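Local coordinates for uncharacterized HTH-type transcriptional regulator HI_0893 (PDB 3QKX), which probably acts as a TetR-family transcription factor that binds cis-regulatory DNA through its helix-turn-helix region and so controls transcription, at residues A[79-84]-A[135-140]; A[87-92]-A[176-181]; A[129-134]-A[143-148]. All coordinates share one frame; numbering follows the deposited sequence.

Interaction 1 of 3, residues A[79-84]-A[135-140]. With SO4 (sulfate ion), chain G.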
loop_
_atom_site.group_PDB
_atom_site.type_symbol
_atom_site.label_atom_id
_atom_site.label_comp_id
_atom_site.label_asym_id
_atom_site.label_seq_id
_atom_site.Cartn_x
_atom_site.Cartn_y
_atom_site.Cartn_z
ATOM N N LYS A 79 -6.283 -24.605 -16.993
ATOM C CA LYS A 79 -4.864 -24.214 -16.989
ATOM C C LYS A 79 -4.211 -24.596 -15.666
ATOM O O LYS A 79 -4.909 -24.808 -14.682
ATOM C CB LYS A 79 -4.711 -22.698 -17.210
ATOM C CG LYS A 79 -5.083 -22.228 -18.591
ATOM C CD LYS A 79 -5.132 -20.715 -18.668
ATOM C CE LYS A 79 -5.725 -20.247 -19.977
ATOM N NZ LYS A 79 -5.248 -18.894 -20.327
ATOM N N PRO A 80 -2.852 -24.647 -15.625
ATOM C CA PRO A 80 -2.180 -24.894 -14.360
ATOM C C PRO A 80 -2.376 -23.776 -13.351
ATOM O O PRO A 80 -2.621 -22.627 -13.726
ATOM C CB PRO A 80 -0.691 -24.961 -14.749
ATOM C CG PRO A 80 -0.645 -25.148 -16.164
ATOM C CD PRO A 80 -1.882 -24.571 -16.739
ATOM N N PHE A 81 -2.197 -24.099 -12.081
ATOM C CA PHE A 81 -2.433 -23.139 -11.013
ATOM C C PHE A 81 -1.539 -21.919 -11.142
ATOM O O PHE A 81 -1.991 -20.794 -10.870
ATOM C CB PHE A 81 -2.268 -23.800 -9.628
ATOM C CG PHE A 81 -3.381 -24.789 -9.292
ATOM C CD1 PHE A 81 -4.686 -24.343 -9.080
ATOM C CD2 PHE A 81 -3.138 -26.152 -9.239
ATOM C CE1 PHE A 81 -5.715 -25.224 -8.788
ATOM C CE2 PHE A 81 -4.187 -27.053 -8.952
ATOM C CZ PHE A 81 -5.470 -26.574 -8.725
ATOM N N PHE A 82 -0.292 -22.126 -11.589
ATOM C CA PHE A 82 0.616 -21.003 -11.869
ATOM C C PHE A 82 0.045 -20.066 -12.922
ATOM O O PHE A 82 0.061 -18.865 -12.748
ATOM C CB PHE A 82 1.986 -21.496 -12.347
ATOM C CG PHE A 82 2.884 -20.396 -12.790
ATOM C CD1 PHE A 82 3.262 -19.406 -11.903
ATOM C CD2 PHE A 82 3.327 -20.314 -14.104
ATOM C CE1 PHE A 82 4.101 -18.339 -12.319
ATOM C CE2 PHE A 82 4.167 -19.238 -14.526
ATOM C CZ PHE A 82 4.549 -18.274 -13.628
ATOM N N GLU A 83 -0.446 -20.620 -14.019
ATOM C CA GLU A 83 -1.042 -19.789 -15.070
ATOM C C GLU A 83 -2.313 -19.078 -14.599
ATOM O O GLU A 83 -2.582 -17.952 -15.038
ATOM C CB GLU A 83 -1.326 -20.599 -16.337
ATOM C CG GLU A 83 -0.063 -21.147 -17.034
ATOM C CD GLU A 83 0.930 -20.048 -17.509
ATOM O OE1 GLU A 83 0.525 -18.855 -17.658
ATOM O OE2 GLU A 83 2.122 -20.394 -17.722
ATOM N N GLN A 84 -3.067 -19.713 -13.701
ATOM C CA GLN A 84 -4.206 -19.060 -13.080
ATOM C C GLN A 84 -3.731 -17.896 -12.237
ATOM O O GLN A 84 -4.319 -16.838 -12.258
ATOM C CB GLN A 84 -5.018 -20.035 -12.222
ATOM C CG GLN A 84 -5.733 -21.114 -13.021
ATOM C CD GLN A 84 -6.343 -22.207 -12.139
ATOM O OE1 GLN A 84 -6.638 -21.983 -10.958
ATOM N NE2 GLN A 84 -6.548 -23.383 -12.718
ATOM N N GLN A 135 -4.424 -25.372 -2.567
ATOM C CA GLN A 135 -4.044 -26.018 -1.284
ATOM C C GLN A 135 -4.476 -27.468 -1.253
ATOM O O GLN A 135 -3.705 -28.323 -0.859
ATOM C CB GLN A 135 -4.624 -25.292 -0.071
ATOM C CG GLN A 135 -3.838 -24.065 0.334
ATOM C CD GLN A 135 -4.534 -23.228 1.401
ATOM O OE1 GLN A 135 -5.765 -23.299 1.577
ATOM N NE2 GLN A 135 -3.739 -22.451 2.149
ATOM N N LYS A 136 -5.712 -27.711 -1.681
ATOM C CA LYS A 136 -6.285 -29.056 -1.842
ATOM C C LYS A 136 -5.425 -29.938 -2.751
ATOM O O LYS A 136 -5.253 -31.106 -2.465
ATOM C CB LYS A 136 -7.725 -28.936 -2.402
ATOM C CG LYS A 136 -8.499 -30.240 -2.623
ATOM C CD LYS A 136 -9.962 -29.955 -3.058
ATOM N N ALA A 137 -4.880 -29.362 -3.829
ATOM C CA ALA A 137 -3.976 -30.084 -4.752
ATOM C C ALA A 137 -2.560 -30.347 -4.181
ATOM O O ALA A 137 -1.847 -31.219 -4.651
ATOM C CB ALA A 137 -3.870 -29.324 -6.055
ATOM N N GLY A 138 -2.159 -29.545 -3.209
ATOM C CA GLY A 138 -0.889 -29.707 -2.513
ATOM C C GLY A 138 0.187 -28.721 -2.926
ATOM O O GLY A 138 1.329 -28.941 -2.613
ATOM N N LEU A 139 -0.183 -27.617 -3.577
ATOM C CA LEU A 139 0.805 -26.694 -4.205
ATOM C C LEU A 139 1.312 -25.570 -3.335
ATOM O O LEU A 139 2.460 -25.119 -3.534
ATOM C CB LEU A 139 0.232 -26.020 -5.442
ATOM C CG LEU A 139 0.397 -26.797 -6.720
ATOM C CD1 LEU A 139 -0.537 -27.997 -6.683
ATOM C CD2 LEU A 139 0.115 -25.906 -7.878
ATOM N N LEU A 140 0.454 -25.083 -2.422
ATOM C CA LEU A 140 0.665 -23.830 -1.730
ATOM C C LEU A 140 0.995 -24.022 -0.264
ATOM O O LEU A 140 0.633 -25.024 0.314
ATOM C CB LEU A 140 -0.595 -22.977 -1.832
ATOM C CG LEU A 140 -0.948 -22.326 -3.165
ATOM C CD1 LEU A 140 -1.951 -21.226 -2.896
ATOM C CD2 LEU A 140 0.259 -21.772 -3.869
HETATM S S SO4 G . -6.435 -18.962 -23.724
HETATM O O1 SO4 G . -7.059 -20.253 -23.432
HETATM O O2 SO4 G . -4.984 -19.052 -23.533
HETATM O O3 SO4 G . -6.991 -17.951 -22.825
HETATM O O4 SO4 G . -6.704 -18.603 -25.120
#
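With chi1 at -70°, Phe81 sets its CG beside its own backbone N and anti to its carbonyl carbon, which lays the ring toward the loop after helix 126-137. There it meets Leu139, whose own chi1 of -87° brings its branched end up to the ring. The two side chains cross at about a right angle. One methyl of the leucine does most of the touching: CD2 of Leu139 comes within 3.5 Å of CD2 of Phe81 and 3.6 Å of its CB, so it fits where the ring joins its stem. Farther along the same side of the ring, CB of Ala137 lies 3.7 Å from Phe81 CE2. Both approach the ring obliquely. The short methyl of Ala137 meets the ring directly from its backbone, whereas Leu139, just after Gly138, reaches it with its branched end.

This surface contact lies in the all-helical C-terminal domain and joins the start of helix 81-98 to the turn after helix 126-137. That turn is a Schellman motif: Gly138 takes up a positive phi of 104°, readily adopted by glycine, which has no side chain, and the turn delivers Leu139 to Phe81. The other side begins a helix: Pro80 is its N-cap, and its O accepts the bond from Gln84 N at 2.9 Å. Gln84 also reaches back with NE2 to O of Lys79 (2.9 Å), approaching from above the carbonyl plane and tying the residue before the N-cap to the first turn. In one of two modelled conformers, Lys79 NZ makes weak, doubtful bonds to a sulfate. The Phe81 ring also packs on Phe130 and Gln133 of helix 126-137 and on Trp183 of helix 172-184.

Interaction 2 of 3, residues A[87-92]-A[176-181]. With SO4 (sulfate ion), chain D; SO4 (sulfate ion), chain F.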
loop_
_atom_site.group_PDB
_atom_site.type_symbol
_atom_site.label_atom_id
_atom_site.label_comp_id
_atom_site.label_asym_id
_atom_site.label_seq_id
_atom_site.Cartn_x
_atom_site.Cartn_y
_atom_site.Cartn_z
ATOM N N GLN A 87 -2.328 -15.161 -14.675
ATOM C CA GLN A 87 -3.457 -14.403 -15.239
ATOM C C GLN A 87 -3.963 -13.366 -14.247
ATOM O O GLN A 87 -4.204 -12.232 -14.618
ATOM C CB GLN A 87 -4.599 -15.340 -15.599
ATOM C CG GLN A 87 -5.796 -14.678 -16.324
ATOM C CD GLN A 87 -5.399 -14.147 -17.673
ATOM O OE1 GLN A 87 -5.076 -14.910 -18.556
ATOM N NE2 GLN A 87 -5.352 -12.834 -17.811
HETATM N N MSE A 88 -4.149 -13.774 -12.995
HETATM C CA MSE A 88 -4.652 -12.862 -11.969
HETATM C C MSE A 88 -3.673 -11.716 -11.736
HETATM O O MSE A 88 -4.087 -10.583 -11.553
HETATM C CB MSE A 88 -4.931 -13.600 -10.646
HETATM C CG MSE A 88 -6.226 -14.379 -10.648
HETATM SE SE MSE A 88 -6.662 -15.066 -8.865
HETATM C CE MSE A 88 -5.251 -16.406 -8.664
ATOM N N TRP A 89 -2.378 -12.009 -11.742
ATOM C CA TRP A 89 -1.357 -10.962 -11.595
ATOM C C TRP A 89 -1.483 -9.937 -12.721
ATOM O O TRP A 89 -1.531 -8.745 -12.474
ATOM C CB TRP A 89 0.049 -11.577 -11.608
ATOM C CG TRP A 89 1.081 -10.689 -11.009
ATOM C CD1 TRP A 89 1.560 -10.751 -9.749
ATOM C CD2 TRP A 89 1.759 -9.611 -11.645
ATOM N NE1 TRP A 89 2.482 -9.763 -9.539
ATOM C CE2 TRP A 89 2.612 -9.036 -10.688
ATOM C CE3 TRP A 89 1.710 -9.048 -12.932
ATOM C CZ2 TRP A 89 3.420 -7.972 -10.967
ATOM C CZ3 TRP A 89 2.497 -7.979 -13.198
ATOM C CH2 TRP A 89 3.359 -7.448 -12.219
ATOM N N LYS A 90 -1.550 -10.427 -13.955
ATOM C CA LYS A 90 -1.628 -9.582 -15.142
ATOM C C LYS A 90 -2.927 -8.797 -15.174
ATOM O O LYS A 90 -2.957 -7.614 -15.574
ATOM C CB LYS A 90 -1.543 -10.434 -16.411
ATOM C CG LYS A 90 -0.205 -11.120 -16.632
ATOM C CD LYS A 90 -0.370 -12.275 -17.585
ATOM C CE LYS A 90 -0.056 -11.888 -19.037
ATOM N NZ LYS A 90 -0.250 -13.040 -19.974
ATOM N N ASN A 91 -4.016 -9.447 -14.763
ATOM C CA ASN A 91 -5.295 -8.758 -14.674
ATOM C C ASN A 91 -5.181 -7.530 -13.787
ATOM O O ASN A 91 -5.635 -6.466 -14.162
ATOM C CB ASN A 91 -6.385 -9.639 -14.090
ATOM C CG ASN A 91 -6.828 -10.771 -15.023
ATOM O OD1 ASN A 91 -6.630 -10.727 -16.226
ATOM N ND2 ASN A 91 -7.404 -11.811 -14.433
ATOM N N ILE A 92 -4.552 -7.678 -12.620
ATOM C CA ILE A 92 -4.410 -6.561 -11.700
ATOM C C ILE A 92 -3.491 -5.507 -12.276
ATOM O O ILE A 92 -3.794 -4.323 -12.201
ATOM C CB ILE A 92 -3.848 -7.006 -10.330
ATOM C CG1 ILE A 92 -4.832 -7.928 -9.614
ATOM C CG2 ILE A 92 -3.576 -5.804 -9.446
ATOM C CD1 ILE A 92 -4.302 -8.438 -8.227
ATOM N N GLU A 176 7.639 -10.832 -15.750
ATOM C CA GLU A 176 7.550 -12.281 -15.578
ATOM C C GLU A 176 8.395 -12.735 -14.406
ATOM O O GLU A 176 7.986 -13.623 -13.639
ATOM C CB GLU A 176 8.016 -13.017 -16.850
ATOM C CG GLU A 176 7.184 -12.745 -18.123
ATOM C CD GLU A 176 5.763 -13.269 -18.069
ATOM O OE1 GLU A 176 5.440 -14.058 -17.160
ATOM O OE2 GLU A 176 4.963 -12.897 -18.960
ATOM N N SER A 177 9.576 -12.141 -14.263
ATOM C CA SER A 177 10.400 -12.395 -13.085
ATOM C C SER A 177 9.622 -12.132 -11.809
ATOM O O SER A 177 9.564 -12.995 -10.963
ATOM C CB SER A 177 11.683 -11.571 -13.110
ATOM O OG SER A 177 12.709 -12.259 -13.809
ATOM N N VAL A 178 8.949 -10.988 -11.714
ATOM C CA VAL A 178 8.133 -10.680 -10.524
ATOM C C VAL A 178 6.947 -11.633 -10.364
ATOM O O VAL A 178 6.644 -12.067 -9.258
ATOM C CB VAL A 178 7.609 -9.239 -10.530
ATOM C CG1 VAL A 178 6.734 -9.022 -9.360
ATOM C CG2 VAL A 178 8.755 -8.234 -10.524
ATOM N N ILE A 179 6.285 -11.977 -11.464
ATOM C CA ILE A 179 5.191 -12.952 -11.404
ATOM C C ILE A 179 5.680 -14.291 -10.859
ATOM O O ILE A 179 5.093 -14.841 -9.966
ATOM C CB ILE A 179 4.553 -13.205 -12.766
ATOM C CG1 ILE A 179 3.695 -12.033 -13.186
ATOM C CG2 ILE A 179 3.647 -14.442 -12.707
ATOM C CD1 ILE A 179 3.330 -12.034 -14.707
ATOM N N GLU A 180 6.753 -14.792 -11.423
ATOM C CA GLU A 180 7.307 -16.088 -11.042
ATOM C C GLU A 180 7.877 -16.094 -9.640
ATOM O O GLU A 180 7.734 -17.069 -8.920
ATOM C CB GLU A 180 8.395 -16.499 -12.030
ATOM C CG GLU A 180 8.877 -17.947 -11.844
ATOM C CD GLU A 180 10.053 -18.076 -10.884
ATOM O OE1 GLU A 180 11.038 -17.299 -11.021
ATOM O OE2 GLU A 180 10.001 -18.960 -9.994
ATOM N N ARG A 181 8.544 -15.019 -9.264
ATOM C CA ARG A 181 9.180 -14.947 -7.951
ATOM C C ARG A 181 8.170 -14.722 -6.846
ATOM O O ARG A 181 8.317 -15.296 -5.769
ATOM C CB ARG A 181 10.237 -13.871 -7.951
ATOM C CG ARG A 181 11.452 -14.330 -8.709
ATOM C CD ARG A 181 12.471 -13.273 -8.844
ATOM N NE ARG A 181 13.684 -13.789 -9.453
ATOM C CZ ARG A 181 14.593 -14.551 -8.840
ATOM N NH1 ARG A 181 14.448 -14.924 -7.563
ATOM N NH2 ARG A 181 15.664 -14.951 -9.510
HETATM S S SO4 D . 15.213 -14.629 -12.705
HETATM O O1 SO4 D . 15.332 -16.055 -12.356
HETATM O O2 SO4 D . 16.186 -13.827 -11.955
HETATM O O3 SO4 D . 13.838 -14.174 -12.488
HETATM O O4 SO4 D . 15.525 -14.460 -14.123
HETATM S S SO4 F . 1.002 -16.003 -22.621
HETATM O O1 SO4 F . -0.387 -16.297 -22.251
HETATM O O2 SO4 F . 1.929 -16.919 -21.953
HETATM O O3 SO4 F . 1.306 -14.614 -22.261
HETATM O O4 SO4 F . 1.183 -16.160 -24.061
#
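Two groups of helix 172-184 grip O3 of one sulfate: Ser177 OG donates to it at 2.6 Å and Arg181 NE at 3.1 Å. NH2 of Arg181 takes sulfate O2 at 2.7 Å in a nearly straight bond (165°), with O2 in the plane of the guanidinium at its edge. One helical turn separates serine from arginine, so both face the same anion, which probably came from the crystallisation liquor.

Contact with helix 81-98 is apolar. Ile179 lays CG1 over one face of the Trp89 indole, 3.8 Å from the centroid of the five-membered ring, a CH-pi contact. Its CD1 continues to CE3 of Trp89 (3.8 Å) and, more loosely, to CG of Lys90. Trp89 has its CG anti to the backbone N (chi1 -160°), which swings the broad indole between the helices, and Val178 CG1 meets CZ2 of Trp89 at 3.8 Å. The buried indole NE1 bonds to Thr155 OG1. Branched residues suit the flat ring, while lysine can run its aliphatic stem past Ile179; in one of its two modelled conformers NZ makes a weak bond to a second sulfate.

The axes of segments 87-92 and 176-181 make an angle of 130° between their N-to-C directions, and Val178 and Arg181 also reach the second subunit, consistent with the helical dimer interface of TetR-family C-terminal domains.

Interaction 3 of 3, residues A[129-134]-A[143-148]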
loop_
_atom_site.group_PDB
_atom_site.type_symbol
_atom_site.label_atom_id
_atom_site.label_comp_id
_atom_site.label_asym_id
_atom_site.label_seq_id
_atom_site.Cartn_x
_atom_site.Cartn_y
_atom_site.Cartn_z
ATOM N N LEU A 129 -10.979 -18.872 -3.465
ATOM C CA LEU A 129 -11.294 -20.123 -4.162
ATOM C C LEU A 129 -10.047 -20.756 -4.734
ATOM O O LEU A 129 -9.857 -21.973 -4.634
ATOM C CB LEU A 129 -12.285 -19.896 -5.309
ATOM C CG LEU A 129 -13.749 -19.535 -5.004
ATOM C CD1 LEU A 129 -14.566 -19.511 -6.306
ATOM C CD2 LEU A 129 -14.381 -20.484 -4.006
ATOM N N PHE A 130 -9.213 -19.937 -5.351
ATOM C CA PHE A 130 -7.981 -20.415 -5.936
ATOM C C PHE A 130 -7.077 -21.029 -4.867
ATOM O O PHE A 130 -6.523 -22.098 -5.073
ATOM C CB PHE A 130 -7.267 -19.278 -6.648
ATOM C CG PHE A 130 -5.831 -19.576 -6.993
ATOM C CD1 PHE A 130 -5.523 -20.271 -8.150
ATOM C CD2 PHE A 130 -4.787 -19.149 -6.165
ATOM C CE1 PHE A 130 -4.209 -20.553 -8.492
ATOM C CE2 PHE A 130 -3.449 -19.412 -6.508
ATOM C CZ PHE A 130 -3.163 -20.127 -7.674
ATOM N N CYS A 131 -6.929 -20.334 -3.741
ATOM C CA CYS A 131 -6.155 -20.837 -2.610
ATOM C C CYS A 131 -6.663 -22.171 -2.149
ATOM O O CYS A 131 -5.865 -23.045 -1.881
ATOM C CB CYS A 131 -6.158 -19.846 -1.449
ATOM S SG CYS A 131 -5.135 -18.395 -1.775
ATOM N N HIS A 132 -7.985 -22.342 -2.090
ATOM C CA HIS A 132 -8.571 -23.590 -1.627
ATOM C C HIS A 132 -8.239 -24.754 -2.576
ATOM O O HIS A 132 -7.822 -25.820 -2.116
ATOM C CB HIS A 132 -10.091 -23.454 -1.446
ATOM C CG HIS A 132 -10.739 -24.653 -0.811
ATOM N ND1 HIS A 132 -10.318 -25.184 0.395
ATOM C CD2 HIS A 132 -11.798 -25.415 -1.205
ATOM C CE1 HIS A 132 -11.080 -26.223 0.709
ATOM N NE2 HIS A 132 -11.983 -26.387 -0.245
ATOM N N GLN A 133 -8.397 -24.531 -3.883
ATOM C CA GLN A 133 -8.123 -25.574 -4.884
ATOM C C GLN A 133 -6.628 -25.903 -4.958
ATOM O O GLN A 133 -6.245 -27.080 -4.978
ATOM C CB GLN A 133 -8.636 -25.166 -6.286
ATOM C CG GLN A 133 -10.164 -25.129 -6.445
ATOM C CD GLN A 133 -10.847 -26.464 -6.094
ATOM O OE1 GLN A 133 -11.938 -26.486 -5.515
ATOM N NE2 GLN A 133 -10.191 -27.583 -6.431
ATOM N N ALA A 134 -5.791 -24.867 -4.980
ATOM C CA ALA A 134 -4.350 -25.054 -5.011
ATOM C C ALA A 134 -3.822 -25.701 -3.712
ATOM O O ALA A 134 -2.892 -26.507 -3.761
ATOM C CB ALA A 134 -3.635 -23.719 -5.299
ATOM N N LEU A 143 -0.795 -21.296 4.929
ATOM C CA LEU A 143 -0.911 -19.986 5.546
ATOM C C LEU A 143 -2.269 -19.447 5.152
ATOM O O LEU A 143 -2.791 -19.809 4.091
ATOM C CB LEU A 143 0.183 -19.063 5.009
ATOM C CG LEU A 143 1.609 -19.444 5.406
ATOM C CD1 LEU A 143 2.631 -18.755 4.535
ATOM C CD2 LEU A 143 1.829 -19.134 6.894
ATOM N N SER A 144 -2.834 -18.562 5.962
ATOM C CA SER A 144 -4.178 -18.051 5.684
ATOM C C SER A 144 -4.218 -17.308 4.348
ATOM O O SER A 144 -3.194 -16.941 3.803
ATOM C CB SER A 144 -4.672 -17.156 6.821
ATOM O OG SER A 144 -4.000 -15.922 6.797
ATOM N N GLU A 145 -5.408 -17.101 3.812
ATOM C CA GLU A 145 -5.528 -16.568 2.434
ATOM C C GLU A 145 -5.001 -15.145 2.320
ATOM O O GLU A 145 -4.422 -14.800 1.302
ATOM C CB GLU A 145 -6.974 -16.630 1.932
ATOM C CG GLU A 145 -7.534 -18.066 1.797
ATOM C CD GLU A 145 -8.236 -18.595 3.059
ATOM O OE1 GLU A 145 -8.022 -18.033 4.158
ATOM O OE2 GLU A 145 -9.003 -19.586 2.942
ATOM N N ASP A 146 -5.172 -14.326 3.360
ATOM C CA ASP A 146 -4.663 -12.943 3.297
ATOM C C ASP A 146 -3.144 -12.876 3.321
ATOM O O ASP A 146 -2.571 -12.122 2.564
ATOM C CB ASP A 146 -5.293 -11.985 4.338
ATOM C CG ASP A 146 -5.210 -12.489 5.756
ATOM O OD1 ASP A 146 -4.362 -13.354 6.050
ATOM O OD2 ASP A 146 -6.011 -12.009 6.596
ATOM N N ILE A 147 -2.505 -13.711 4.144
ATOM C CA ILE A 147 -1.048 -13.796 4.182
ATOM C C ILE A 147 -0.522 -14.220 2.825
ATOM O O ILE A 147 0.387 -13.590 2.275
ATOM C CB ILE A 147 -0.539 -14.770 5.267
ATOM C CG1 ILE A 147 -0.717 -14.165 6.653
ATOM C CG2 ILE A 147 0.894 -15.064 5.073
ATOM C CD1 ILE A 147 -0.591 -15.169 7.785
ATOM N N LEU A 148 -1.122 -15.252 2.259
ATOM C CA LEU A 148 -0.714 -15.698 0.938
ATOM C C LEU A 148 -0.828 -14.569 -0.090
ATOM O O LEU A 148 0.096 -14.338 -0.877
ATOM C CB LEU A 148 -1.558 -16.895 0.499
ATOM C CG LEU A 148 -1.347 -18.206 1.261
ATOM C CD1 LEU A 148 -2.398 -19.201 0.796
ATOM C CD2 LEU A 148 0.060 -18.745 1.034
#
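Cys131 points from helix 126-137 toward the start of helix 145-151 and meets it with two atoms aimed at different partners. Its CB lies 3.9 Å from CG of Glu145, while its sulfur goes deeper and lies 3.8 Å from CD1 of Leu148. Because SG stands beside the backbone N, with chi1 -73°, the stem faces the glutamate and the tip faces the leucine. Glu145 and Leu148 are three residues apart on their helix, so they project from the same flank, one on the outer side and one in the core.

A cysteine is small enough to let the backbones come close, with CA of Cys131 6.6 Å from CA of Glu145, and its sulfur is at home among buried carbons. Leu148 offers a methyl end to it and also packs on Trp127 and Gln135. Glu145 uses only its CG here: the chain bends at chi2 (91°), carrying the carboxylate away from the cysteine. Its backbone O accepts a hydrogen bond from Trp127 NE1, a polar tie between the same two helices.

Ser144 is the N-cap of the second helix. Its OG bonds to OD1 of Asp146 at 2.7 Å, on the syn side but tilted 32° out of the carboxylate plane, and Asp146 OD2 forms a salt bridge with Lys164 of the second subunit. An acidic residue in this first turn is probably favoured by the partial positive charge of the helix N terminus. Two consecutive helices, joined by a short loop and packed through a cysteine, a leucine methyl and the aliphatic stem of a glutamate, are part of the all-helical C-terminal domain of this TetR-family regulator.

From the N terminus, helix 81-98 comes first and supplies one side of both long-range contacts: its start in interaction 1 and its middle in interaction 2. Interaction 1 closes a loop back to the end of helix 126-137. Interaction 3 follows as a short closure, joining that helix to the next, 145-151; its segments alternate with those of interaction 1, so the two cross. Interaction 2 reaches farthest, to helix 172-184, crossing interaction 1 and enclosing interaction 3. Phe82 packs on Ile179 between interactions 1 and 2, and selenomethionine Met88 on Phe130 between 2 and 3. Together they tie four helices of the C-terminal domain, with 2 and 3 also touching the second subunit.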